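Local coordinates for protein luciferase-like monooxygenase (Streptomyces bottropensis, PDB 4US5) that probably acts as a flavin-utilising, luciferase-like monooxygenase that transfers an oxygen atom from molecular oxygen to an organic substrate, at residues S28-R33 against H317-R322; G39-W44 against A307-V312; L82-P87 against P118-L123; L171-S176 against F193-F198. All blocks are in the same frame, centred on the assembly; numbering follows the deposited sequence. Where two conformers were deposited one is given.

Contact 1 of 4, residues S28-R33 against H317-R322; sequences SIELAR and HDQRDR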
loop_
_atom_site.group_PDB
_atom_site.type_symbol
_atom_site.label_atom_id
_atom_site.label_comp_id
_atom_site.label_asym_id
_atom_site.label_seq_id
_atom_site.Cartn_x
_atom_site.Cartn_y
_atom_site.Cartn_z
ATOM N N SER B 28 -0.965 15.281 5.885
ATOM C CA SER B 28 -0.135 14.940 4.699
ATOM C C SER B 28 -0.908 15.091 3.466
ATOM O O SER B 28 -0.450 15.665 2.465
ATOM C CB SER B 28 0.386 13.492 4.782
ATOM O OG SER B 28 1.288 13.351 5.849
ATOM N N ILE B 29 -2.137 14.611 3.504
ATOM C CA ILE B 29 -3.026 14.755 2.356
ATOM C C ILE B 29 -3.328 16.217 2.014
ATOM O O ILE B 29 -3.268 16.619 0.842
ATOM C CB ILE B 29 -4.345 13.981 2.625
ATOM C CG1 ILE B 29 -4.039 12.496 2.744
ATOM C CG2 ILE B 29 -5.363 14.231 1.529
ATOM C CD1 ILE B 29 -5.173 11.661 3.337
ATOM N N GLU B 30 -3.609 17.012 3.043
ATOM C CA GLU B 30 -3.847 18.424 2.879
ATOM C C GLU B 30 -2.635 19.149 2.270
ATOM O O GLU B 30 -2.762 19.959 1.319
ATOM C CB GLU B 30 -4.157 19.080 4.220
ATOM C CG GLU B 30 -4.696 20.491 4.032
ATOM C CD GLU B 30 -5.146 21.173 5.317
ATOM O OE1 GLU B 30 -4.835 20.665 6.438
ATOM O OE2 GLU B 30 -5.795 22.261 5.182
ATOM N N LEU B 31 -1.463 18.804 2.747
ATOM C CA LEU B 31 -0.233 19.399 2.208
ATOM C C LEU B 31 -0.013 18.986 0.771
ATOM O O LEU B 31 0.377 19.808 -0.069
ATOM C CB LEU B 31 0.964 19.061 3.074
ATOM C CG LEU B 31 2.304 19.578 2.589
ATOM C CD1 LEU B 31 2.317 21.095 2.488
ATOM C CD2 LEU B 31 3.417 19.083 3.513
ATOM N N ALA B 32 -0.275 17.724 0.446
ATOM C CA ALA B 32 -0.124 17.258 -0.918
ATOM C C ALA B 32 -1.086 17.962 -1.902
ATOM O O ALA B 32 -0.697 18.302 -2.987
ATOM C CB ALA B 32 -0.331 15.763 -0.992
ATOM N N ARG B 33 -2.334 18.152 -1.490
ATOM C CA ARG B 33 -3.300 18.891 -2.314
ATOM C C ARG B 33 -2.817 20.335 -2.550
ATOM O O ARG B 33 -2.837 20.837 -3.680
ATOM C CB ARG B 33 -4.664 18.908 -1.648
ATOM C CG ARG B 33 -5.409 17.582 -1.648
ATOM C CD ARG B 33 -6.771 17.888 -1.006
ATOM N NE ARG B 33 -7.608 16.741 -0.732
ATOM C CZ ARG B 33 -7.987 16.371 0.482
ATOM N NH1 ARG B 33 -7.561 17.032 1.555
ATOM N NH2 ARG B 33 -8.776 15.317 0.617
ATOM N N HIS B 317 5.257 22.301 14.120
ATOM C CA HIS B 317 4.248 21.774 15.035
ATOM C C HIS B 317 2.829 21.992 14.491
ATOM O O HIS B 317 1.986 21.094 14.544
ATOM C CB HIS B 317 4.370 22.431 16.404
ATOM C CG HIS B 317 3.279 22.048 17.349
ATOM N ND1 HIS B 317 2.148 22.806 17.515
ATOM C CD2 HIS B 317 3.122 20.954 18.140
ATOM C CE1 HIS B 317 1.334 22.205 18.367
ATOM N NE2 HIS B 317 1.910 21.086 18.776
ATOM N N ASP B 318 2.551 23.204 14.020
ATOM C CA ASP B 318 1.201 23.627 13.689
ATOM C C ASP B 318 0.970 23.615 12.214
ATOM O O ASP B 318 1.635 24.301 11.485
ATOM C CB ASP B 318 0.957 25.043 14.286
ATOM C CG ASP B 318 -0.531 25.457 14.293
ATOM O OD1 ASP B 318 -1.283 25.273 13.307
ATOM O OD2 ASP B 318 -0.957 25.934 15.363
ATOM N N GLN B 319 -0.028 22.840 11.779
ATOM C CA GLN B 319 -0.380 22.749 10.382
ATOM C C GLN B 319 -0.564 24.101 9.703
ATOM O O GLN B 319 -0.222 24.250 8.534
ATOM C CB GLN B 319 -1.620 21.871 10.224
ATOM C CG GLN B 319 -2.134 21.707 8.813
ATOM C CD GLN B 319 -1.322 20.765 7.943
ATOM O OE1 GLN B 319 -0.159 20.519 8.193
ATOM N NE2 GLN B 319 -1.929 20.315 6.858
ATOM N N ARG B 320 -1.118 25.088 10.412
ATOM C CA ARG B 320 -1.343 26.394 9.791
ATOM C C ARG B 320 -0.003 27.088 9.492
ATOM O O ARG B 320 0.157 27.732 8.448
ATOM C CB ARG B 320 -2.197 27.308 10.701
ATOM C CG ARG B 320 -3.601 26.771 11.009
ATOM C CD ARG B 320 -4.252 27.379 12.242
ATOM N NE ARG B 320 -3.683 26.865 13.482
ATOM C CZ ARG B 320 -4.118 27.153 14.716
ATOM N NH1 ARG B 320 -5.160 27.954 14.891
ATOM N NH2 ARG B 320 -3.510 26.637 15.766
ATOM N N ASP B 321 0.937 26.963 10.404
ATOM C CA ASP B 321 2.290 27.462 10.187
ATOM C C ASP B 321 2.969 26.690 9.032
ATOM O O ASP B 321 3.732 27.252 8.244
ATOM C CB ASP B 321 3.131 27.329 11.460
ATOM C CG ASP B 321 2.710 28.306 12.552
ATOM O OD1 ASP B 321 2.009 29.300 12.219
ATOM O OD2 ASP B 321 3.088 28.060 13.709
ATOM N N ARG B 322 2.740 25.394 8.984
ATOM C CA ARG B 322 3.378 24.570 7.996
ATOM C C ARG B 322 2.907 24.886 6.586
ATOM O O ARG B 322 3.703 25.045 5.676
ATOM C CB ARG B 322 3.124 23.111 8.309
ATOM C CG ARG B 322 3.957 22.178 7.458
ATOM C CD ARG B 322 3.473 20.740 7.562
ATOM N NE ARG B 322 4.530 19.843 7.141
ATOM C CZ ARG B 322 4.364 18.529 6.960
ATOM N NH1 ARG B 322 3.189 17.963 7.152
ATOM N NH2 ARG B 322 5.401 17.793 6.604
#
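In the outer layer of the TIM barrel, helix 21-38 and helix 319-332 lie side by side, joined through Glu30 with Gln319 and Leu31 with Arg322; their backbones keep apart, with Leu31 CA 8.6 Å from Arg322 CA. At the solvent-facing side, Gln319 NE2 donates to Glu30 OE1 over 3.0 Å in an almost straight bond of 170°. The donor comes from above the carboxylate, 52° out of its plane, while the oxygen lies close to the amide plane of Gln319. The bend of Gln319 at its second torsion (chi2 76°) turns the amide toward the extended chain of Glu30, and the same NE2 gives a weak bond to the carbonyl of His27. Replacing Glu30 with an alanine would probably leave the Gln319 amide with little but that weak bond to fix it, free to turn at the partly exposed side.

Deeper in, Leu31 CD2 sits over the centre of the Arg322 guanidinium, 3.6 Å from CZ, and the two side chains run roughly perpendicular to each other. The methyl covers a face and leaves the N-H edge to polar partners: Arg322 NH2 pairs with Glu11, which helps bind a sodium ion, and NE donates to Ser314 OG. At the start of helix 319-332, Asp318 is the N-cap; its OD1 accepts from Arg320 N at 2.9 Å, while Arg320 NE and NH2 grip its two oxygens side-on. A polar contact at the partly exposed side and a buried leucine-arginine contact thus join the first and last of these outer helices, closing the ring of the (βα)8 barrel.

Contact 2 of 4, residues G39-W44 against A307-V312; sequences GYERFW and AEELGV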
loop_
_atom_site.group_PDB
_atom_site.type_symbol
_atom_site.label_atom_id
_atom_site.label_comp_id
_atom_site.label_asym_id
_atom_site.label_seq_id
_atom_site.Cartn_x
_atom_site.Cartn_y
_atom_site.Cartn_z
ATOM N N GLY B 39 2.096 24.017 -7.662
ATOM C CA GLY B 39 3.067 23.699 -8.695
ATOM C C GLY B 39 4.340 23.038 -8.225
ATOM O O GLY B 39 5.351 23.078 -8.907
ATOM N N TYR B 40 4.313 22.412 -7.043
ATOM C CA TYR B 40 5.443 21.548 -6.662
ATOM C C TYR B 40 5.565 20.377 -7.642
ATOM O O TYR B 40 4.561 19.895 -8.192
ATOM C CB TYR B 40 5.289 21.081 -5.194
ATOM C CG TYR B 40 5.593 22.148 -4.153
ATOM C CD1 TYR B 40 4.720 23.175 -3.895
ATOM C CD2 TYR B 40 6.743 22.061 -3.362
ATOM C CE1 TYR B 40 5.007 24.138 -2.925
ATOM C CE2 TYR B 40 7.049 23.003 -2.395
ATOM C CZ TYR B 40 6.193 24.045 -2.180
ATOM O OH TYR B 40 6.465 24.992 -1.244
ATOM N N GLU B 41 6.780 19.907 -7.861
ATOM C CA GLU B 41 7.058 18.859 -8.849
ATOM C C GLU B 41 6.639 17.465 -8.406
ATOM O O GLU B 41 6.030 16.726 -9.182
ATOM C CB GLU B 41 8.548 18.787 -9.213
ATOM C CG GLU B 41 9.119 20.059 -9.745
ATOM C CD GLU B 41 8.500 20.510 -11.046
ATOM O OE1 GLU B 41 8.164 19.623 -11.897
ATOM O OE2 GLU B 41 8.285 21.743 -11.153
ATOM N N ARG B 42 7.018 17.093 -7.172
ATOM C CA ARG B 42 6.738 15.760 -6.620
ATOM C C ARG B 42 6.501 15.835 -5.121
ATOM O O ARG B 42 6.945 16.770 -4.448
ATOM C CB ARG B 42 7.838 14.741 -6.938
ATOM C CG ARG B 42 9.180 14.950 -6.221
ATOM C CD ARG B 42 10.325 14.228 -6.915
ATOM N NE ARG B 42 10.734 14.881 -8.166
ATOM C CZ ARG B 42 10.765 14.295 -9.370
ATOM N NH1 ARG B 42 10.348 13.041 -9.552
ATOM N NH2 ARG B 42 11.201 14.978 -10.416
ATOM N N PHE B 43 5.819 14.826 -4.614
ATOM C CA PHE B 43 5.499 14.712 -3.204
ATOM C C PHE B 43 5.971 13.318 -2.802
ATOM O O PHE B 43 5.430 12.310 -3.277
ATOM C CB PHE B 43 3.999 14.847 -3.004
ATOM C CG PHE B 43 3.582 14.930 -1.539
ATOM C CD1 PHE B 43 3.460 13.780 -0.768
ATOM C CD2 PHE B 43 3.351 16.145 -0.946
ATOM C CE1 PHE B 43 3.102 13.860 0.549
ATOM C CE2 PHE B 43 2.975 16.225 0.369
ATOM C CZ PHE B 43 2.842 15.078 1.116
ATOM N N TRP B 44 6.990 13.258 -1.957
ATOM C CA TRP B 44 7.499 11.998 -1.502
ATOM C C TRP B 44 7.104 11.719 -0.075
ATOM O O TRP B 44 7.081 12.627 0.760
ATOM C CB TRP B 44 9.022 11.998 -1.606
ATOM C CG TRP B 44 9.553 11.778 -2.959
ATOM C CD1 TRP B 44 8.848 11.528 -4.102
ATOM C CD2 TRP B 44 10.920 11.837 -3.339
ATOM N NE1 TRP B 44 9.697 11.380 -5.157
ATOM C CE2 TRP B 44 10.987 11.539 -4.720
ATOM C CE3 TRP B 44 12.110 12.072 -2.640
ATOM C CZ2 TRP B 44 12.172 11.544 -5.434
ATOM C CZ3 TRP B 44 13.306 12.055 -3.353
ATOM C CH2 TRP B 44 13.331 11.760 -4.720
ATOM N N ALA B 307 21.634 21.145 -8.107
ATOM C CA ALA B 307 20.310 20.594 -7.819
ATOM C C ALA B 307 19.263 21.212 -8.766
ATOM O O ALA B 307 19.231 22.413 -8.943
ATOM C CB ALA B 307 19.934 20.849 -6.381
ATOM N N GLU B 308 18.455 20.355 -9.373
ATOM C CA GLU B 308 17.349 20.751 -10.227
ATOM C C GLU B 308 16.086 21.098 -9.405
ATOM O O GLU B 308 15.249 21.915 -9.821
ATOM C CB GLU B 308 17.012 19.584 -11.165
ATOM C CG GLU B 308 18.170 19.127 -12.050
ATOM C CD GLU B 308 17.825 17.899 -12.880
ATOM O OE1 GLU B 308 16.746 17.307 -12.667
ATOM O OE2 GLU B 308 18.634 17.527 -13.751
ATOM N N GLU B 309 15.970 20.453 -8.242
ATOM C CA GLU B 309 14.821 20.622 -7.361
ATOM C C GLU B 309 15.289 20.555 -5.952
ATOM O O GLU B 309 16.300 19.913 -5.640
ATOM C CB GLU B 309 13.750 19.493 -7.476
ATOM C CG GLU B 309 13.325 19.145 -8.837
ATOM C CD GLU B 309 12.420 17.931 -8.888
ATOM O OE1 GLU B 309 11.753 17.530 -7.878
ATOM O OE2 GLU B 309 12.352 17.399 -10.000
ATOM N N LEU B 310 14.500 21.162 -5.077
ATOM C CA LEU B 310 14.695 21.066 -3.660
ATOM C C LEU B 310 13.553 20.232 -3.141
ATOM O O LEU B 310 12.379 20.598 -3.356
ATOM C CB LEU B 310 14.679 22.435 -3.005
ATOM C CG LEU B 310 15.730 23.420 -3.529
ATOM C CD1 LEU B 310 15.504 24.812 -3.018
ATOM C CD2 LEU B 310 17.119 22.916 -3.186
ATOM N N GLY B 311 13.892 19.159 -2.441
ATOM C CA GLY B 311 12.913 18.347 -1.693
ATOM C C GLY B 311 12.728 18.905 -0.270
ATOM O O GLY B 311 13.603 18.794 0.591
ATOM N N VAL B 312 11.614 19.563 -0.045
ATOM C CA VAL B 312 11.454 20.397 1.135
ATOM C C VAL B 312 10.785 19.645 2.239
ATOM O O VAL B 312 9.576 19.278 2.148
ATOM C CB VAL B 312 10.666 21.681 0.839
ATOM C CG1 VAL B 312 10.482 22.526 2.089
ATOM C CG2 VAL B 312 11.361 22.497 -0.273
#
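Arg42 and Glu309 form a bidentate salt bridge inside the TIM barrel, between strands 42-45 and 309-313, which flank strand 6-11 on its two sides. Arg42 NE donates to Glu309 OE1 at 2.9 Å and NH2 to OE2 at 2.7 Å, both bonds being nearly straight. The guanidinium offers its side edge, one nitrogen to each oxygen, and both oxygens are met on their syn sides. With the two planes only 18° apart, the pair is nearly coplanar, so the paired bonds fix the rotation of both groups. A bend at the third torsion of Arg42 (chi3 74°) swings NE and NH2 toward the carboxylate, which Glu309 holds out on a chain extended beyond CG.

Around this pair the network spreads. Glu309 OE1 also bonds to Ser8 OG on the intervening strand, and Arg42 NH1 pairs with Asp106 and with the sulfonate of a bound buffer molecule, which is consistent with a pocket for an anionic group in the barrel. A leucine in place of Arg42 would probably leave the buried Glu309 carboxylate, and Asp106 as well, without their shared cationic mate.

Farther out, the contacts are no longer hydrogen bonds. Glu41 CB lies 3.7 Å from Glu309 OE1, its carboxylate turned well out of the plane of the other; the like charges stay apart, with Glu41 OE1 5.1 Å from Glu309 OE2. Along the arginine chain, Arg42 CD rests over one face of the Trp44 indole, 3.1 Å above the ring plane and displaced from its middle.

Contact 3 of 4, residues L82-P87 against P118-L123; sequences LSLYSP and PVFAAL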
loop_
_atom_site.group_PDB
_atom_site.type_symbol
_atom_site.label_atom_id
_atom_site.label_comp_id
_atom_site.label_asym_id
_atom_site.label_seq_id
_atom_site.Cartn_x
_atom_site.Cartn_y
_atom_site.Cartn_z
ATOM N N LEU B 82 14.597 -0.575 1.095
ATOM C CA LEU B 82 14.610 -1.757 0.256
ATOM C C LEU B 82 15.348 -2.931 0.907
ATOM O O LEU B 82 15.041 -4.083 0.611
ATOM C CB LEU B 82 15.223 -1.432 -1.100
ATOM C CG LEU B 82 15.302 -2.553 -2.114
ATOM C CD1 LEU B 82 13.957 -3.155 -2.440
ATOM C CD2 LEU B 82 15.976 -2.032 -3.398
ATOM N N SER B 83 16.266 -2.639 1.827
ATOM C CA SER B 83 16.989 -3.709 2.510
ATOM C C SER B 83 16.086 -4.580 3.331
ATOM O O SER B 83 16.480 -5.663 3.714
ATOM C CB SER B 83 18.069 -3.160 3.424
ATOM O OG SER B 83 19.058 -2.486 2.679
ATOM N N LEU B 84 14.871 -4.089 3.627
ATOM C CA LEU B 84 13.947 -4.815 4.471
ATOM C C LEU B 84 13.017 -5.737 3.706
ATOM O O LEU B 84 12.288 -6.499 4.322
ATOM C CB LEU B 84 13.068 -3.829 5.278
ATOM C CG LEU B 84 13.745 -2.812 6.145
ATOM C CD1 LEU B 84 12.673 -1.895 6.764
ATOM C CD2 LEU B 84 14.564 -3.494 7.228
ATOM N N TYR B 85 12.982 -5.609 2.379
ATOM C CA TYR B 85 11.959 -6.220 1.581
ATOM C C TYR B 85 12.505 -7.026 0.413
ATOM O O TYR B 85 13.553 -6.734 -0.101
ATOM C CB TYR B 85 11.047 -5.128 1.010
ATOM C CG TYR B 85 10.483 -4.212 2.076
ATOM C CD1 TYR B 85 9.642 -4.717 3.065
ATOM C CD2 TYR B 85 10.870 -2.895 2.157
ATOM C CE1 TYR B 85 9.176 -3.918 4.075
ATOM C CE2 TYR B 85 10.359 -2.055 3.134
ATOM C CZ TYR B 85 9.510 -2.577 4.095
ATOM O OH TYR B 85 8.990 -1.739 5.040
ATOM N N SER B 86 11.711 -7.983 -0.047
ATOM C CA SER B 86 11.954 -8.605 -1.346
ATOM C C SER B 86 11.864 -7.555 -2.432
ATOM O O SER B 86 10.881 -6.850 -2.505
ATOM C CB SER B 86 10.899 -9.682 -1.598
ATOM O OG SER B 86 10.861 -10.037 -2.958
ATOM N N PRO B 87 12.885 -7.469 -3.318
ATOM C CA PRO B 87 12.758 -6.563 -4.444
ATOM C C PRO B 87 11.575 -6.860 -5.372
ATOM O O PRO B 87 11.040 -5.948 -5.965
ATOM C CB PRO B 87 14.099 -6.712 -5.170
ATOM C CG PRO B 87 15.045 -7.113 -4.082
ATOM C CD PRO B 87 14.252 -8.032 -3.218
ATOM N N PRO B 118 16.536 -4.183 16.822
ATOM C CA PRO B 118 15.465 -5.147 17.057
ATOM C C PRO B 118 14.310 -5.002 16.053
ATOM O O PRO B 118 13.670 -5.997 15.666
ATOM C CB PRO B 118 15.001 -4.824 18.479
ATOM C CG PRO B 118 16.121 -4.042 19.093
ATOM C CD PRO B 118 16.743 -3.287 17.970
ATOM N N VAL B 119 14.032 -3.764 15.660
ATOM C CA VAL B 119 12.977 -3.491 14.706
ATOM C C VAL B 119 13.372 -4.023 13.345
ATOM O O VAL B 119 12.594 -4.702 12.696
ATOM C CB VAL B 119 12.663 -1.985 14.647
ATOM C CG1 VAL B 119 11.647 -1.691 13.559
ATOM C CG2 VAL B 119 12.147 -1.527 15.975
ATOM N N PHE B 120 14.596 -3.709 12.920
ATOM C CA PHE B 120 15.150 -4.219 11.675
ATOM C C PHE B 120 15.038 -5.741 11.633
ATOM O O PHE B 120 14.640 -6.317 10.624
ATOM C CB PHE B 120 16.625 -3.764 11.522
ATOM C CG PHE B 120 17.305 -4.261 10.249
ATOM C CD1 PHE B 120 17.776 -5.580 10.150
ATOM C CD2 PHE B 120 17.483 -3.413 9.150
ATOM C CE1 PHE B 120 18.378 -6.039 8.995
ATOM C CE2 PHE B 120 18.112 -3.869 7.990
ATOM C CZ PHE B 120 18.549 -5.189 7.915
ATOM N N ALA B 121 15.442 -6.403 12.720
ATOM C CA ALA B 121 15.433 -7.866 12.759
ATOM C C ALA B 121 14.004 -8.406 12.591
ATOM O O ALA B 121 13.778 -9.349 11.842
ATOM C CB ALA B 121 16.036 -8.351 14.082
ATOM N N ALA B 122 13.039 -7.774 13.275
ATOM C CA ALA B 122 11.619 -8.143 13.157
ATOM C C ALA B 122 11.040 -7.891 11.729
ATOM O O ALA B 122 10.212 -8.656 11.247
ATOM C CB ALA B 122 10.805 -7.396 14.200
ATOM N N LEU B 123 11.478 -6.811 11.077
ATOM C CA LEU B 123 10.974 -6.510 9.727
ATOM C C LEU B 123 11.560 -7.495 8.739
ATOM O O LEU B 123 10.868 -7.941 7.809
ATOM C CB LEU B 123 11.305 -5.082 9.326
ATOM C CG LEU B 123 10.504 -4.022 10.100
ATOM C CD1 LEU B 123 11.185 -2.669 10.058
ATOM C CD2 LEU B 123 9.073 -3.937 9.554
HETATM O O HOH W 1 9.686 -6.641 5.898
#
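Leu84 reaches Phe120 and Leu123 through its two methyl groups, one for each partner. Its CD2 lies 3.5 Å from Phe120 CD2 and 3.6 Å from Phe120 CE2, meeting the ring obliquely, while CD1 is 3.7 Å from Leu123 CD1. With CG turned anti to the carbonyl carbon (chi1 -56°), the leucine fork reaches from the loop after strand 74-81 to helix 117-124. On its own loop, Leu84 CB lies over the centre of the Tyr85 ring.

The polar part runs through water. One molecule donates to Leu84 O at 3.0 Å and to Leu123 O at 2.6 Å, linking two backbone carbonyls that cannot bond each other.

Other partners place the contact at the dimer interface, beside the C-terminal mouth of the barrel: Ser86 OG bonds to Ala122 O of the second subunit, and the reciprocal bond also forms. Tyr85 OH bonds to Glu47, a sodium ligand.

No direct hydrogen bond joins the two segments, so the side chains meet by van der Waals contact, which sets no preferred direction. Direction comes from the water, which spends both hydrogens on acceptors and thereby satisfies carbonyl oxygens in a buried setting.

Contact 4 of 4, residues L171-S176 against F193-F198; sequences LGASVS and FITPQF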
loop_
_atom_site.group_PDB
_atom_site.type_symbol
_atom_site.label_atom_id
_atom_site.label_comp_id
_atom_site.label_asym_id
_atom_site.label_seq_id
_atom_site.Cartn_x
_atom_site.Cartn_y
_atom_site.Cartn_z
ATOM N N LEU B 171 17.967 7.736 -2.701
ATOM C CA LEU B 171 18.120 8.746 -1.669
ATOM C C LEU B 171 19.334 8.394 -0.873
ATOM O O LEU B 171 19.511 7.234 -0.469
ATOM C CB LEU B 171 16.909 8.776 -0.729
ATOM C CG LEU B 171 15.679 9.509 -1.264
ATOM C CD1 LEU B 171 15.014 8.741 -2.428
ATOM C CD2 LEU B 171 14.705 9.716 -0.137
ATOM N N GLY B 172 20.163 9.389 -0.609
ATOM C CA GLY B 172 21.353 9.151 0.249
ATOM C C GLY B 172 21.696 10.305 1.154
ATOM O O GLY B 172 21.182 11.446 0.995
ATOM N N ALA B 173 22.603 10.037 2.087
ATOM C CA ALA B 173 23.105 11.037 3.000
ATOM C C ALA B 173 24.589 10.763 3.282
ATOM O O ALA B 173 25.046 10.907 4.412
ATOM C CB ALA B 173 22.322 10.986 4.273
ATOM N N SER B 174 25.298 10.396 2.227
ATOM C CA SER B 174 26.705 9.993 2.301
ATOM C C SER B 174 27.350 10.131 0.940
ATOM O O SER B 174 26.693 10.033 -0.092
ATOM C CB SER B 174 26.832 8.551 2.787
ATOM O OG SER B 174 26.385 7.609 1.820
ATOM N N VAL B 175 28.669 10.330 0.937
ATOM C CA VAL B 175 29.420 10.353 -0.320
ATOM C C VAL B 175 29.359 8.999 -1.013
ATOM O O VAL B 175 29.226 8.919 -2.236
ATOM C CB VAL B 175 30.894 10.779 -0.098
ATOM C CG1 VAL B 175 31.679 10.744 -1.418
ATOM C CG2 VAL B 175 30.945 12.169 0.474
ATOM N N SER B 176 29.378 7.933 -0.228
ATOM C CA SER B 176 29.284 6.593 -0.772
ATOM C C SER B 176 27.991 6.370 -1.583
ATOM O O SER B 176 28.005 5.770 -2.662
ATOM C CB SER B 176 29.425 5.611 0.413
ATOM O OG SER B 176 28.344 4.737 0.600
ATOM N N PHE B 193 19.984 17.902 5.158
ATOM C CA PHE B 193 19.576 18.132 6.522
ATOM C C PHE B 193 20.031 17.012 7.441
ATOM O O PHE B 193 20.001 17.158 8.658
ATOM C CB PHE B 193 18.048 18.314 6.617
ATOM C CG PHE B 193 17.248 17.076 6.285
ATOM C CD1 PHE B 193 16.982 16.733 4.975
ATOM C CD2 PHE B 193 16.705 16.288 7.289
ATOM C CE1 PHE B 193 16.235 15.621 4.669
ATOM C CE2 PHE B 193 15.966 15.169 6.988
ATOM C CZ PHE B 193 15.710 14.841 5.673
ATOM N N ILE B 194 20.412 15.885 6.859
ATOM C CA ILE B 194 20.916 14.734 7.634
ATOM C C ILE B 194 22.445 14.788 7.754
ATOM O O ILE B 194 22.993 14.633 8.851
ATOM C CB ILE B 194 20.516 13.403 6.989
ATOM C CG1 ILE B 194 18.983 13.298 6.971
ATOM C CG2 ILE B 194 21.169 12.202 7.728
ATOM C CD1 ILE B 194 18.433 11.958 6.535
ATOM N N THR B 195 23.128 15.027 6.641
ATOM C CA THR B 195 24.588 15.036 6.602
ATOM C C THR B 195 25.129 16.304 5.920
ATOM O O THR B 195 25.667 16.255 4.810
ATOM C CB THR B 195 25.072 13.751 5.910
ATOM O OG1 THR B 195 24.436 12.631 6.523
ATOM C CG2 THR B 195 26.596 13.561 6.032
ATOM N N PRO B 196 24.974 17.452 6.578
ATOM C CA PRO B 196 25.347 18.717 5.976
ATOM C C PRO B 196 26.872 18.882 5.858
ATOM O O PRO B 196 27.322 19.706 5.077
ATOM C CB PRO B 196 24.779 19.758 6.940
ATOM C CG PRO B 196 24.659 19.035 8.237
ATOM C CD PRO B 196 24.331 17.622 7.877
ATOM N N GLN B 197 27.640 18.072 6.575
ATOM C CA GLN B 197 29.111 18.153 6.447
ATOM C C GLN B 197 29.625 17.716 5.065
ATOM O O GLN B 197 30.689 18.138 4.666
ATOM C CB GLN B 197 29.806 17.354 7.568
ATOM C CG GLN B 197 29.553 15.859 7.528
ATOM C CD GLN B 197 28.414 15.425 8.445
ATOM O OE1 GLN B 197 27.346 16.095 8.547
ATOM N NE2 GLN B 197 28.623 14.299 9.120
ATOM N N PHE B 198 28.868 16.911 4.321
ATOM C CA PHE B 198 29.338 16.379 3.046
ATOM C C PHE B 198 28.501 16.734 1.821
ATOM O O PHE B 198 28.700 16.181 0.752
ATOM C CB PHE B 198 29.459 14.854 3.157
ATOM C CG PHE B 198 30.464 14.398 4.203
ATOM C CD1 PHE B 198 31.784 14.791 4.118
ATOM C CD2 PHE B 198 30.100 13.518 5.204
ATOM C CE1 PHE B 198 32.717 14.371 5.053
ATOM C CE2 PHE B 198 31.032 13.078 6.143
ATOM C CZ PHE B 198 32.345 13.513 6.064
#
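The two backbones approach most closely where Ala173 CA lies 5.6 Å from Thr195 CA, and they stay near each other as far as Val175 and Phe198. Both belong to successive β-α loops of the TIM barrel: residues 171-176 lead from strand 167-172 into helix 175-184, and residues 193-198 run from strand 188-191 toward helix 199-209.

A hydrogen bond joins them where Thr195 OG1 donates to Ala173 O at 2.8 Å. It approaches the carbonyl at a C=O...O angle of 133°, tilted 23° from its plane. With OG1 anti to its own carbonyl carbon (chi1 -51°), the hydroxyl faces the neighbouring loop. The bond ties side chain to main chain, and it links the loops just beyond the point where their parent strands pair.

Apolar contacts lie around the bond. Ala173 CB packs against Ile194 CG2 at 3.8 Å and also comes within 3.5 Å of Thr195 OG1, so the methyl touches both a branched chain and the hydroxyl, which lie on the same side of it. Outside the two segments, Arg285 NH1 hydrogen-bonds to the carbonyls of Phe193 and Ile194.

Toward the surface, Val175 lies crosswise to Phe198. The valine meets the base of the phenylalanine chain, Val175 CG2 lying 4.1 Å from Phe198 CB.

Contacts 1 and 2 join neighbouring elements of the barrel's closure: helix 21-38 leads into strand 42-45, strand 309-313 into helix 319-332, and Phe43 of contact 2 packs against Leu31 and Ala32 of contact 1. Contact 2 is buried and ionic; contact 1 is partly buried, mixing an amide-carboxylate bond with a leucine over a guanidinium. Contact 4 shares the barrel sheet with contact 2, Trp44 meeting Leu171, but is a surface contact with one hydroxyl-carbonyl bond. Contact 3, also buried, lies apart at the dimer interface, its centre about 28 Å from that of contact 2, and relies on apolar side chains and a bridging water.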